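Local coordinates for protein RTX-adhesin (Marinomonas primoryensis, PDB 5IRB) that anchors its Antarctic bacterium to diatoms and ice as a giant calcium-binding adhesin, of which this chain is a piece built of beta-sandwich domains, at residues 215-220 against 271-276. Sequence-based numbering, arbitrary orientation.
Sequences GTVTVN and GEWSVD
Trp-273 reaches with the benzene end of its indole to Val-219, whose CG2 lies 4.0 Å from CZ2 in the plane of the ring, a methyl packed against an aromatic edge. The strand axes, 8.9 Å apart at closest approach, are too distant to pair directly: strand 236-244 lies between them, hydrogen-bonded to both in an antiparallel three-stranded sheet, and a side chain as long as tryptophan's can reach past it along the sheet's inner face. The ring gets there because CG sits between the backbone N and the carbonyl carbon (chi1 54°) and chi2, near -96°, turns the indole roughly perpendicular to the CA-CB-CG plane. Val-219 places CG1 anti to its backbone N, which leaves CG2, beside that N, as the methyl that touches the tryptophan. The backbone carbonyl of Thr-218 comes obliquely to the same ring, its O 3.4 Å from CZ2, while CG1 of Val-217 lies 4.4 Å from NE1. Branched valines suit this extended strand, offering compact methyls to the interior. The polar NE1 makes a weak hydrogen bond to the carbonyl O of Thr-242. OG1 of Thr-218 is hydrogen-bonded to OG1 of Thr-242. Ala-290, Val-254 and Leu-256 of the facing sheet also touch the indole, so tryptophan and valines fill the interface between two sheets, consistent with the hydrophobic core of an immunoglobulin-like beta-sandwich, in the last domain of this calcium-binding adhesin fragment.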
loop_
_atom_site.group_PDB
_atom_site.type_symbol
_atom_site.label_atom_id
_atom_site.label_comp_id
_atom_site.label_asym_id
_atom_site.label_seq_id
_atom_site.Cartn_x
_atom_site.Cartn_y
_atom_site.Cartn_z
ATOM N N GLY A 215 -18.870 23.018 23.423
ATOM C CA GLY A 215 -20.236 22.913 23.907
ATOM C C GLY A 215 -20.716 24.224 24.505
ATOM O O GLY A 215 -20.493 25.303 23.945
ATOM N N THR A 216 -21.354 24.123 25.669
ATOM C CA THR A 216 -21.890 25.282 26.395
ATOM C C THR A 216 -21.480 25.200 27.850
ATOM O O THR A 216 -21.718 24.196 28.526
ATOM C CB THR A 216 -23.419 25.371 26.312
ATOM O OG1 THR A 216 -23.818 25.438 24.940
ATOM C CG2 THR A 216 -23.916 26.630 27.005
ATOM N N VAL A 217 -20.856 26.265 28.318
ATOM C CA VAL A 217 -20.467 26.377 29.707
ATOM C C VAL A 217 -21.200 27.538 30.360
ATOM O O VAL A 217 -21.282 28.619 29.782
ATOM C CB VAL A 217 -18.954 26.575 29.814
ATOM C CG1 VAL A 217 -18.553 27.018 31.201
ATOM C CG2 VAL A 217 -18.258 25.280 29.443
ATOM N N THR A 218 -21.740 27.311 31.554
ATOM C CA THR A 218 -22.418 28.363 32.315
ATOM C C THR A 218 -21.822 28.466 33.718
ATOM O O THR A 218 -21.234 27.504 34.213
ATOM C CB THR A 218 -23.944 28.083 32.441
ATOM O OG1 THR A 218 -24.171 26.924 33.254
ATOM C CG2 THR A 218 -24.583 27.858 31.070
ATOM N N VAL A 219 -21.976 29.638 34.364
ATOM C CA VAL A 219 -21.609 29.793 35.767
ATOM C C VAL A 219 -22.858 30.218 36.553
ATOM O O VAL A 219 -23.530 31.195 36.188
ATOM C CB VAL A 219 -20.487 30.841 35.956
ATOM C CG1 VAL A 219 -20.082 30.965 37.422
ATOM C CG2 VAL A 219 -19.263 30.523 35.041
ATOM N N ASN A 220 -23.136 29.530 37.657
ATOM C CA ASN A 220 -24.266 29.897 38.488
ATOM C C ASN A 220 -23.996 31.205 39.230
ATOM O O ASN A 220 -22.896 31.737 39.185
ATOM C CB ASN A 220 -24.583 28.786 39.492
ATOM C CG ASN A 220 -24.914 27.470 38.817
ATOM O OD1 ASN A 220 -25.561 27.448 37.768
ATOM N ND2 ASN A 220 -24.444 26.363 39.399
ATOM N N GLY A 271 -22.996 16.737 34.075
ATOM C CA GLY A 271 -22.598 17.935 33.360
ATOM C C GLY A 271 -22.485 19.198 34.229
ATOM O O GLY A 271 -22.609 20.311 33.731
ATOM N N GLU A 272 -22.222 19.015 35.521
ATOM C CA GLU A 272 -22.012 20.157 36.423
ATOM C C GLU A 272 -20.575 20.179 36.944
ATOM O O GLU A 272 -19.811 19.205 36.800
ATOM C CB GLU A 272 -23.002 20.123 37.597
ATOM C CG GLU A 272 -24.464 20.282 37.188
ATOM C CD GLU A 272 -25.431 20.176 38.364
ATOM O OE1 GLU A 272 -25.482 21.107 39.187
ATOM O OE2 GLU A 272 -26.142 19.153 38.465
ATOM N N TRP A 273 -20.197 21.305 37.527
ATOM C CA TRP A 273 -18.893 21.418 38.144
ATOM C C TRP A 273 -19.005 22.380 39.311
ATOM O O TRP A 273 -19.854 23.277 39.300
ATOM C CB TRP A 273 -17.848 21.876 37.126
ATOM C CG TRP A 273 -18.229 23.142 36.424
ATOM C CD1 TRP A 273 -18.833 23.249 35.200
ATOM C CD2 TRP A 273 -18.004 24.472 36.873
ATOM N NE1 TRP A 273 -19.032 24.568 34.879
ATOM C CE2 TRP A 273 -18.517 25.357 35.899
ATOM C CE3 TRP A 273 -17.427 25.033 38.026
ATOM C CZ2 TRP A 273 -18.495 26.744 36.021
ATOM C CZ3 TRP A 273 -17.395 26.424 38.155
ATOM C CH2 TRP A 273 -17.911 27.258 37.147
ATOM N N SER A 274 -18.177 22.177 40.328
ATOM C CA SER A 274 -18.089 23.121 41.450
ATOM C C SER A 274 -16.641 23.157 41.930
ATOM O O SER A 274 -15.923 22.146 41.856
ATOM C CB SER A 274 -19.044 22.740 42.591
ATOM O OG SER A 274 -18.989 23.705 43.633
ATOM N N VAL A 275 -16.194 24.325 42.378
ATOM C CA VAL A 275 -14.855 24.444 42.934
ATOM C C VAL A 275 -14.840 25.471 44.054
ATOM O O VAL A 275 -15.561 26.476 44.005
ATOM C CB VAL A 275 -13.823 24.799 41.830
ATOM C CG1 VAL A 275 -14.170 26.105 41.137
ATOM C CG2 VAL A 275 -12.408 24.818 42.383
ATOM N N ASP A 276 -14.039 25.210 45.083
ATOM C CA ASP A 276 -13.965 26.127 46.216
ATOM C C ASP A 276 -12.994 27.275 45.949
ATOM O O ASP A 276 -11.829 27.072 45.613
ATOM C CB ASP A 276 -13.580 25.364 47.488
ATOM C CG ASP A 276 -14.757 24.582 48.086
ATOM O OD1 ASP A 276 -15.921 24.790 47.662
ATOM O OD2 ASP A 276 -14.516 23.735 48.969
HETATM O O HOH W 1 -24.370 23.353 38.813
#